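Local coordinates for Oxidored_FMN domain-containing protein ([Pseudomonas] geniculata N1, PDB 6L6J) that probably oxidises 6-hydroxypseudooxynicotine as an amine oxidase, carrying FMN, a [4Fe-4S] cluster and bound ADP, at residues P12-T20 / A214-A222; L177-N187 / F197-T207. One frame throughout, in Å; residues are numbered along the deposited sequence.

Interaction 1: P12-T20 / A214-A222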
loop_
_atom_site.group_PDB
_atom_site.type_symbol
_atom_site.label_atom_id
_atom_site.label_comp_id
_atom_site.label_asym_id
_atom_site.label_seq_id
_atom_site.Cartn_x
_atom_site.Cartn_y
_atom_site.Cartn_z
ATOM N N PRO A 12 -9.350 -9.253 -26.141
ATOM C CA PRO A 12 -9.611 -10.368 -25.238
ATOM C C PRO A 12 -8.443 -11.364 -25.220
ATOM O O PRO A 12 -7.687 -11.376 -26.173
ATOM C CB PRO A 12 -10.897 -11.021 -25.783
ATOM C CG PRO A 12 -11.521 -9.944 -26.648
ATOM C CD PRO A 12 -10.334 -9.195 -27.231
ATOM N N VAL A 13 -8.319 -12.125 -24.125
ATOM C CA VAL A 13 -7.249 -13.144 -23.929
ATOM C C VAL A 13 -7.883 -14.428 -23.403
ATOM O O VAL A 13 -8.481 -14.369 -22.336
ATOM C CB VAL A 13 -6.129 -12.664 -22.986
ATOM C CG1 VAL A 13 -5.157 -13.783 -22.659
ATOM C CG2 VAL A 13 -5.380 -11.458 -23.539
ATOM N N GLN A 14 -7.722 -15.529 -24.137
ATOM C CA GLN A 14 -8.154 -16.881 -23.724
ATOM C C GLN A 14 -7.270 -17.308 -22.566
ATOM O O GLN A 14 -6.059 -17.299 -22.766
ATOM C CB GLN A 14 -8.091 -17.872 -24.882
ATOM C CG GLN A 14 -9.365 -17.855 -25.724
ATOM C CD GLN A 14 -9.254 -18.787 -26.902
ATOM O OE1 GLN A 14 -8.963 -19.979 -26.742
ATOM N NE2 GLN A 14 -9.474 -18.244 -28.094
ATOM N N ILE A 15 -7.881 -17.577 -21.400
ATOM C CA ILE A 15 -7.245 -18.173 -20.190
ATOM C C ILE A 15 -7.943 -19.499 -19.966
ATOM O O ILE A 15 -9.046 -19.478 -19.405
ATOM C CB ILE A 15 -7.333 -17.277 -18.929
ATOM C CG1 ILE A 15 -6.871 -15.839 -19.186
ATOM C CG2 ILE A 15 -6.550 -17.902 -17.786
ATOM C CD1 ILE A 15 -7.207 -14.888 -18.078
ATOM N N GLY A 16 -7.336 -20.588 -20.435
ATOM C CA GLY A 16 -7.949 -21.927 -20.400
ATOM C C GLY A 16 -9.357 -21.878 -20.985
ATOM O O GLY A 16 -9.566 -21.277 -22.029
ATOM N N PRO A 17 -10.373 -22.472 -20.323
ATOM C CA PRO A 17 -11.723 -22.492 -20.881
ATOM C C PRO A 17 -12.523 -21.189 -20.740
ATOM O O PRO A 17 -13.647 -21.210 -21.124
ATOM C CB PRO A 17 -12.407 -23.581 -20.048
ATOM C CG PRO A 17 -11.716 -23.497 -18.688
ATOM C CD PRO A 17 -10.280 -23.168 -19.022
ATOM N N VAL A 18 -11.956 -20.120 -20.178
ATOM C CA VAL A 18 -12.644 -18.795 -20.071
ATOM C C VAL A 18 -11.839 -17.772 -20.875
ATOM O O VAL A 18 -10.768 -18.135 -21.397
ATOM C CB VAL A 18 -12.841 -18.325 -18.612
ATOM C CG1 VAL A 18 -13.762 -19.254 -17.837
ATOM C CG2 VAL A 18 -11.528 -18.141 -17.868
ATOM N N THR A 19 -12.350 -16.544 -20.948
ATOM C CA THR A 19 -11.800 -15.431 -21.758
ATOM C C THR A 19 -12.015 -14.121 -20.994
ATOM O O THR A 19 -13.125 -13.918 -20.484
ATOM C CB THR A 19 -12.463 -15.416 -23.149
ATOM O OG1 THR A 19 -12.196 -16.680 -23.774
ATOM C CG2 THR A 19 -11.982 -14.284 -24.038
ATOM N N THR A 20 -11.004 -13.253 -20.949
ATOM C CA THR A 20 -11.087 -11.901 -20.335
ATOM C C THR A 20 -11.328 -10.876 -21.446
ATOM O O THR A 20 -10.677 -10.989 -22.482
ATOM C CB THR A 20 -9.849 -11.589 -19.479
ATOM O OG1 THR A 20 -10.011 -10.291 -18.902
ATOM C CG2 THR A 20 -8.546 -11.636 -20.242
ATOM N N ALA A 214 -10.134 -31.480 -10.906
ATOM C CA ALA A 214 -11.325 -31.085 -10.121
ATOM C C ALA A 214 -12.213 -30.117 -10.925
ATOM O O ALA A 214 -13.410 -30.409 -11.047
ATOM C CB ALA A 214 -10.889 -30.505 -8.797
ATOM N N VAL A 215 -11.674 -29.005 -11.437
ATOM C CA VAL A 215 -12.499 -27.847 -11.911
ATOM C C VAL A 215 -12.068 -27.352 -13.300
ATOM O O VAL A 215 -12.596 -26.292 -13.707
ATOM C CB VAL A 215 -12.439 -26.679 -10.905
ATOM C CG1 VAL A 215 -12.690 -27.149 -9.486
ATOM C CG2 VAL A 215 -11.134 -25.901 -10.976
ATOM N N GLY A 216 -11.183 -28.073 -14.003
ATOM C CA GLY A 216 -10.454 -27.580 -15.192
ATOM C C GLY A 216 -11.311 -27.472 -16.450
ATOM O O GLY A 216 -10.901 -26.728 -17.356
ATOM N N ASP A 217 -12.424 -28.211 -16.532
ATOM C CA ASP A 217 -13.332 -28.239 -17.717
ATOM C C ASP A 217 -13.873 -26.821 -17.964
ATOM O O ASP A 217 -13.847 -26.395 -19.124
ATOM C CB ASP A 217 -14.447 -29.290 -17.589
ATOM C CG ASP A 217 -15.085 -29.443 -16.204
ATOM O OD1 ASP A 217 -14.632 -28.767 -15.240
ATOM O OD2 ASP A 217 -16.041 -30.258 -16.090
ATOM N N THR A 218 -14.289 -26.107 -16.913
ATOM C CA THR A 218 -15.019 -24.803 -16.987
ATOM C C THR A 218 -14.279 -23.655 -16.267
ATOM O O THR A 218 -14.562 -22.484 -16.589
ATOM C CB THR A 218 -16.423 -24.954 -16.386
ATOM O OG1 THR A 218 -16.288 -25.458 -15.052
ATOM C CG2 THR A 218 -17.305 -25.860 -17.214
ATOM N N CYS A 219 -13.421 -23.949 -15.283
ATOM C CA CYS A 219 -12.562 -22.932 -14.609
ATOM C C CYS A 219 -11.123 -23.030 -15.125
ATOM O O CYS A 219 -10.610 -24.157 -15.247
ATOM C CB CYS A 219 -12.551 -23.120 -13.103
ATOM S SG CYS A 219 -14.206 -23.113 -12.388
ATOM N N ALA A 220 -10.506 -21.894 -15.435
ATOM C CA ALA A 220 -9.045 -21.801 -15.627
ATOM C C ALA A 220 -8.355 -22.080 -14.278
ATOM O O ALA A 220 -8.896 -21.673 -13.227
ATOM C CB ALA A 220 -8.680 -20.444 -16.164
ATOM N N VAL A 221 -7.230 -22.787 -14.283
ATOM C CA VAL A 221 -6.411 -23.049 -13.062
ATOM C C VAL A 221 -5.136 -22.217 -13.146
ATOM O O VAL A 221 -4.314 -22.501 -14.037
ATOM C CB VAL A 221 -6.080 -24.535 -12.944
ATOM C CG1 VAL A 221 -5.352 -24.825 -11.650
ATOM C CG2 VAL A 221 -7.346 -25.363 -13.092
ATOM N N ALA A 222 -5.016 -21.192 -12.298
ATOM C CA ALA A 222 -3.863 -20.261 -12.289
ATOM C C ALA A 222 -2.810 -20.742 -11.283
ATOM O O ALA A 222 -3.161 -21.373 -10.302
ATOM C CB ALA A 222 -4.337 -18.863 -11.976
#

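Interaction 2: L177-N187 / F197-T207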
loop_
_atom_site.group_PDB
_atom_site.type_symbol
_atom_site.label_atom_id
_atom_site.label_comp_id
_atom_site.label_asym_id
_atom_site.label_seq_id
_atom_site.Cartn_x
_atom_site.Cartn_y
_atom_site.Cartn_z
ATOM N N LEU A 177 2.435 -23.206 2.092
ATOM C CA LEU A 177 2.968 -24.555 2.430
ATOM C C LEU A 177 3.732 -25.129 1.227
ATOM O O LEU A 177 4.690 -25.886 1.445
ATOM C CB LEU A 177 1.806 -25.478 2.815
ATOM C CG LEU A 177 2.207 -26.849 3.364
ATOM C CD1 LEU A 177 2.756 -26.711 4.764
ATOM C CD2 LEU A 177 1.029 -27.816 3.354
ATOM N N LEU A 178 3.343 -24.769 0.001
ATOM C CA LEU A 178 3.960 -25.303 -1.241
ATOM C C LEU A 178 5.364 -24.710 -1.373
ATOM O O LEU A 178 6.283 -25.473 -1.674
ATOM C CB LEU A 178 3.076 -24.976 -2.451
ATOM C CG LEU A 178 1.616 -25.444 -2.379
ATOM C CD1 LEU A 178 0.873 -25.048 -3.641
ATOM C CD2 LEU A 178 1.495 -26.952 -2.174
ATOM N N GLN A 179 5.519 -23.404 -1.137
ATOM C CA GLN A 179 6.838 -22.702 -1.179
ATOM C C GLN A 179 7.717 -23.271 -0.058
ATOM O O GLN A 179 8.888 -23.536 -0.323
ATOM C CB GLN A 179 6.688 -21.182 -1.059
ATOM C CG GLN A 179 7.975 -20.445 -1.385
ATOM C CD GLN A 179 7.881 -18.935 -1.413
ATOM O OE1 GLN A 179 6.814 -18.340 -1.613
ATOM N NE2 GLN A 179 9.037 -18.298 -1.225
ATOM N N ASP A 180 7.151 -23.477 1.137
ATOM C CA ASP A 180 7.850 -24.122 2.281
ATOM C C ASP A 180 8.376 -25.494 1.842
ATOM O O ASP A 180 9.535 -25.809 2.132
ATOM C CB ASP A 180 6.954 -24.222 3.516
ATOM C CG ASP A 180 6.592 -22.881 4.155
ATOM O OD1 ASP A 180 7.296 -21.861 3.850
ATOM O OD2 ASP A 180 5.590 -22.848 4.942
ATOM N N PHE A 181 7.599 -26.272 1.103
ATOM C CA PHE A 181 8.060 -27.598 0.619
ATOM C C PHE A 181 9.187 -27.409 -0.401
ATOM O O PHE A 181 10.220 -28.098 -0.291
ATOM C CB PHE A 181 6.881 -28.434 0.128
ATOM C CG PHE A 181 6.272 -29.315 1.188
ATOM C CD1 PHE A 181 5.431 -28.792 2.144
ATOM C CD2 PHE A 181 6.547 -30.676 1.221
ATOM C CE1 PHE A 181 4.845 -29.612 3.101
ATOM C CE2 PHE A 181 5.977 -31.493 2.188
ATOM C CZ PHE A 181 5.128 -30.958 3.126
ATOM N N LEU A 182 9.038 -26.468 -1.333
ATOM C CA LEU A 182 10.082 -26.110 -2.341
ATOM C C LEU A 182 11.430 -25.726 -1.712
ATOM O O LEU A 182 12.469 -26.022 -2.327
ATOM C CB LEU A 182 9.597 -24.895 -3.130
ATOM C CG LEU A 182 9.071 -25.167 -4.521
ATOM C CD1 LEU A 182 8.852 -23.834 -5.220
ATOM C CD2 LEU A 182 10.032 -26.072 -5.290
ATOM N N ASP A 183 11.397 -24.972 -0.613
ATOM C CA ASP A 183 12.550 -24.216 -0.040
ATOM C C ASP A 183 13.418 -25.168 0.789
ATOM O O ASP A 183 12.912 -25.665 1.832
ATOM C CB ASP A 183 12.043 -23.043 0.812
ATOM C CG ASP A 183 13.094 -22.002 1.159
ATOM O OD1 ASP A 183 14.298 -22.352 1.091
ATOM O OD2 ASP A 183 12.707 -20.845 1.486
ATOM N N THR A 184 14.667 -25.407 0.363
ATOM C CA THR A 184 15.653 -26.247 1.107
ATOM C C THR A 184 15.974 -25.640 2.466
ATOM O O THR A 184 16.399 -26.407 3.335
ATOM C CB THR A 184 16.974 -26.459 0.364
ATOM O OG1 THR A 184 17.428 -25.190 -0.098
ATOM C CG2 THR A 184 16.821 -27.420 -0.793
ATOM N N ARG A 185 15.779 -24.333 2.643
ATOM C CA ARG A 185 15.959 -23.670 3.960
ATOM C C ARG A 185 14.859 -24.088 4.947
ATOM O O ARG A 185 15.100 -23.974 6.147
ATOM C CB ARG A 185 16.003 -22.152 3.819
ATOM C CG ARG A 185 17.414 -21.585 3.909
ATOM C CD ARG A 185 17.373 -20.134 3.506
ATOM N NE ARG A 185 18.623 -19.389 3.439
ATOM C CZ ARG A 185 19.407 -19.114 4.474
ATOM N NH1 ARG A 185 20.503 -18.392 4.289
ATOM N NH2 ARG A 185 19.119 -19.577 5.678
ATOM N N VAL A 186 13.716 -24.570 4.466
ATOM C CA VAL A 186 12.550 -24.978 5.304
ATOM C C VAL A 186 12.348 -26.496 5.223
ATOM O O VAL A 186 12.102 -27.112 6.280
ATOM C CB VAL A 186 11.245 -24.256 4.897
ATOM C CG1 VAL A 186 10.182 -24.428 5.960
ATOM C CG2 VAL A 186 11.440 -22.778 4.587
ATOM N N ASN A 187 12.344 -27.063 4.015
ATOM C CA ASN A 187 12.150 -28.522 3.829
ATOM C C ASN A 187 13.459 -29.214 4.223
ATOM O O ASN A 187 14.501 -28.876 3.609
ATOM C CB ASN A 187 11.690 -28.861 2.412
ATOM C CG ASN A 187 11.175 -30.279 2.291
ATOM O OD1 ASN A 187 11.411 -31.096 3.173
ATOM N ND2 ASN A 187 10.474 -30.588 1.211
ATOM N N PHE A 197 15.243 -31.735 -6.128
ATOM C CA PHE A 197 14.177 -30.853 -6.670
ATOM C C PHE A 197 12.899 -31.633 -7.004
ATOM O O PHE A 197 11.842 -31.174 -6.555
ATOM C CB PHE A 197 14.687 -30.108 -7.897
ATOM C CG PHE A 197 13.667 -29.191 -8.503
ATOM C CD1 PHE A 197 12.767 -29.661 -9.443
ATOM C CD2 PHE A 197 13.614 -27.854 -8.136
ATOM C CE1 PHE A 197 11.835 -28.803 -10.005
ATOM C CE2 PHE A 197 12.677 -27.000 -8.695
ATOM C CZ PHE A 197 11.785 -27.481 -9.620
ATOM N N GLU A 198 12.988 -32.737 -7.757
ATOM C CA GLU A 198 11.818 -33.596 -8.110
ATOM C C GLU A 198 10.939 -33.816 -6.870
ATOM O O GLU A 198 9.706 -33.695 -7.003
ATOM C CB GLU A 198 12.257 -34.947 -8.686
ATOM C CG GLU A 198 11.177 -35.626 -9.530
ATOM C CD GLU A 198 11.351 -37.132 -9.763
ATOM O OE1 GLU A 198 12.477 -37.653 -9.477
ATOM O OE2 GLU A 198 10.361 -37.794 -10.233
ATOM N N ASN A 199 11.550 -34.101 -5.711
ATOM C CA ASN A 199 10.846 -34.354 -4.417
ATOM C C ASN A 199 10.256 -33.058 -3.835
ATOM O O ASN A 199 9.124 -33.101 -3.304
ATOM C CB ASN A 199 11.773 -34.999 -3.383
ATOM C CG ASN A 199 12.012 -36.469 -3.644
ATOM O OD1 ASN A 199 11.719 -36.957 -4.736
ATOM N ND2 ASN A 199 12.503 -37.176 -2.637
ATOM N N ARG A 200 11.000 -31.951 -3.902
ATOM C CA ARG A 200 10.597 -30.657 -3.278
ATOM C C ARG A 200 9.428 -30.044 -4.059
ATOM O O ARG A 200 8.584 -29.390 -3.436
ATOM C CB ARG A 200 11.811 -29.733 -3.133
ATOM C CG ARG A 200 12.602 -29.996 -1.852
ATOM C CD ARG A 200 14.080 -29.642 -1.913
ATOM N NE ARG A 200 14.266 -28.433 -2.704
ATOM C CZ ARG A 200 15.022 -28.323 -3.788
ATOM N NH1 ARG A 200 15.766 -29.327 -4.220
ATOM N NH2 ARG A 200 15.073 -27.170 -4.417
ATOM N N VAL A 201 9.354 -30.291 -5.369
ATOM C CA VAL A 201 8.305 -29.716 -6.260
ATOM C C VAL A 201 7.058 -30.620 -6.275
ATOM O O VAL A 201 6.017 -30.143 -6.725
ATOM C CB VAL A 201 8.854 -29.475 -7.678
ATOM C CG1 VAL A 201 8.734 -30.715 -8.559
ATOM C CG2 VAL A 201 8.175 -28.273 -8.329
ATOM N N ARG A 202 7.164 -31.860 -5.797
ATOM C CA ARG A 202 6.101 -32.903 -5.861
ATOM C C ARG A 202 4.765 -32.353 -5.328
ATOM O O ARG A 202 3.698 -32.642 -5.938
ATOM C CB ARG A 202 6.520 -34.142 -5.059
ATOM C CG ARG A 202 5.497 -35.275 -5.076
ATOM C CD ARG A 202 5.968 -36.571 -4.419
ATOM N NE ARG A 202 7.353 -36.876 -4.746
ATOM C CZ ARG A 202 7.784 -37.268 -5.945
ATOM N NH1 ARG A 202 6.935 -37.437 -6.944
ATOM N NH2 ARG A 202 9.073 -37.481 -6.148
ATOM N N LEU A 203 4.780 -31.623 -4.213
ATOM C CA LEU A 203 3.509 -31.212 -3.585
ATOM C C LEU A 203 2.821 -30.186 -4.491
ATOM O O LEU A 203 1.587 -30.306 -4.677
ATOM C CB LEU A 203 3.751 -30.656 -2.186
ATOM C CG LEU A 203 2.488 -30.382 -1.377
ATOM C CD1 LEU A 203 1.450 -31.481 -1.574
ATOM C CD2 LEU A 203 2.812 -30.233 0.096
ATOM N N LEU A 204 3.590 -29.238 -5.039
ATOM C CA LEU A 204 3.087 -28.196 -5.972
ATOM C C LEU A 204 2.512 -28.858 -7.232
ATOM O O LEU A 204 1.423 -28.442 -7.648
ATOM C CB LEU A 204 4.200 -27.210 -6.346
ATOM C CG LEU A 204 3.802 -26.198 -7.426
ATOM C CD1 LEU A 204 2.592 -25.380 -6.995
ATOM C CD2 LEU A 204 4.949 -25.288 -7.782
ATOM N N ARG A 205 3.228 -29.812 -7.832
ATOM C CA ARG A 205 2.777 -30.555 -9.047
ATOM C C ARG A 205 1.503 -31.341 -8.704
ATOM O O ARG A 205 0.490 -31.130 -9.369
ATOM C CB ARG A 205 3.917 -31.436 -9.590
ATOM C CG ARG A 205 3.496 -32.671 -10.378
ATOM C CD ARG A 205 4.648 -33.640 -10.607
ATOM N NE ARG A 205 5.488 -33.207 -11.722
ATOM C CZ ARG A 205 6.821 -33.082 -11.709
ATOM N NH1 ARG A 205 7.533 -33.371 -10.627
ATOM N NH2 ARG A 205 7.443 -32.673 -12.800
ATOM N N GLU A 206 1.551 -32.210 -7.696
ATOM C CA GLU A 206 0.417 -33.095 -7.288
ATOM C C GLU A 206 -0.845 -32.272 -6.965
ATOM O O GLU A 206 -1.938 -32.727 -7.264
ATOM C CB GLU A 206 0.802 -33.928 -6.063
ATOM C CG GLU A 206 1.774 -35.050 -6.360
ATOM C CD GLU A 206 2.079 -35.898 -5.143
ATOM O OE1 GLU A 206 1.955 -35.382 -4.017
ATOM O OE2 GLU A 206 2.421 -37.079 -5.325
ATOM N N THR A 207 -0.702 -31.107 -6.351
ATOM C CA THR A 207 -1.837 -30.222 -6.011
ATOM C C THR A 207 -2.441 -29.698 -7.322
ATOM O O THR A 207 -3.633 -30.012 -7.605
ATOM C CB THR A 207 -1.386 -29.143 -5.018
ATOM O OG1 THR A 207 -0.991 -29.835 -3.833
ATOM C CG2 THR A 207 -2.463 -28.144 -4.659
HETATM O O HOH W 1 5.950 -28.003 -3.628
#

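Interaction 1: P12-T20 / A214-A222
Ile15 and Val18, both packed against Ala220, tie their backbones together: Ile15 N donates to Val18 O at 2.9 Å, and Val18 N returns a bond to Ile15 O. These bonds close a type II' turn, with Gly16 and Pro17 at its corners, in the N-terminal beta hairpin that caps the bottom of the barrel in flavin enzymes of this TIM-barrel family. The hairpin meets the start of barrel strand 220-229 without a hydrogen bond across the contact, so the fit is one of shape. On the barrel side the methyl of Ala220 is the shared point of contact. Ile15 O lies 3.4 Å from Ala220 CB, and Ile15 CG2 comes within 3.7 Å of the same methyl because that branch stands anti to its own backbone N (chi1 -50°, measured to CG1). Pro17 then carries the turn into the loop before the strand, its ring bordered by successive peptide groups. Pro17 CB sits 3.3 Å from Asp217 O, Pro17 CG lies 3.5 Å from Thr218 C, and CD is near Ala220 N. This loop has its own supports: Cys219 N bonds to Val215 O, and the hydroxyl of Thr218 is hydrogen-bonded to Lys160 of helix 142-162. Val18 divides its two methyls between strand and loop, Val18 CG2 resting 4.0 Å from Ala220 CB while CG1 meets Thr218 O at 3.6 Å.

Interaction 2: L177-N187 / F197-T207
Leu203 CD2 sits over one face of the Phe181 ring, 3.5 Å from its centroid, in a nearly perpendicular CH-pi contact, while Leu177 O lies at the ring edge in plane. The methyl gets there because Leu203 holds CG anti to the backbone N (chi1 -172°). The second flat group, the guanidinium of Arg200, has Thr184 CG2 over one face, offset toward the rim, and Leu182 O at its edge. Arg200 NE donates to Leu182 O at 3.0 Å, nearly straight (162°) and within the guanidinium plane, although it approaches from above the carbonyl plane. NH2 makes a salt bridge to Asp241. The last turn of helix 177-182 is thus gripped twice, since Asn187 ND2 donates to Phe181 O at 2.9 Å and also to Tyr193 O. Replacing Arg200 by leucine would probably leave Leu182 O without this donor and Asp241 without this counter-charge. Farther along, Leu178 spreads its methyls, Leu178 CD1 to Leu204 CD1 at 3.8 Å and CD2 to Leu203 CG at 3.7 Å. A water links Leu178 O, Arg200 O and Leu204 N, serving an amide that the kink in helix 197-207 leaves without its helical bond. The short helix segments run antiparallel at 163°, their axes 7.8 Å apart, within the beta-alpha-beta crossover joining strands 166-171 and 220-229 of the TIM barrel.

The segments of both contacts share helix 197-215: interaction 2 uses its beginning, while in interaction 1 the hairpin touches the loop after its end and the start of strand 220-229. Their centres lie 25 Å apart and their nearest atoms about 7 Å apart, without touching. Along the chain, interaction 2 is nested within the long loop closed by interaction 1, which brings the N-terminal hairpin back to the fifth barrel strand. Both belong to the flavin-binding TIM barrel and illustrate how added elements close and elaborate a barrel core: the hairpin meets a strand's beginning, whereas interaction 2 seats a short helix on the outer helical layer, with the side chain of Leu178 about 12 Å from the bound FMN.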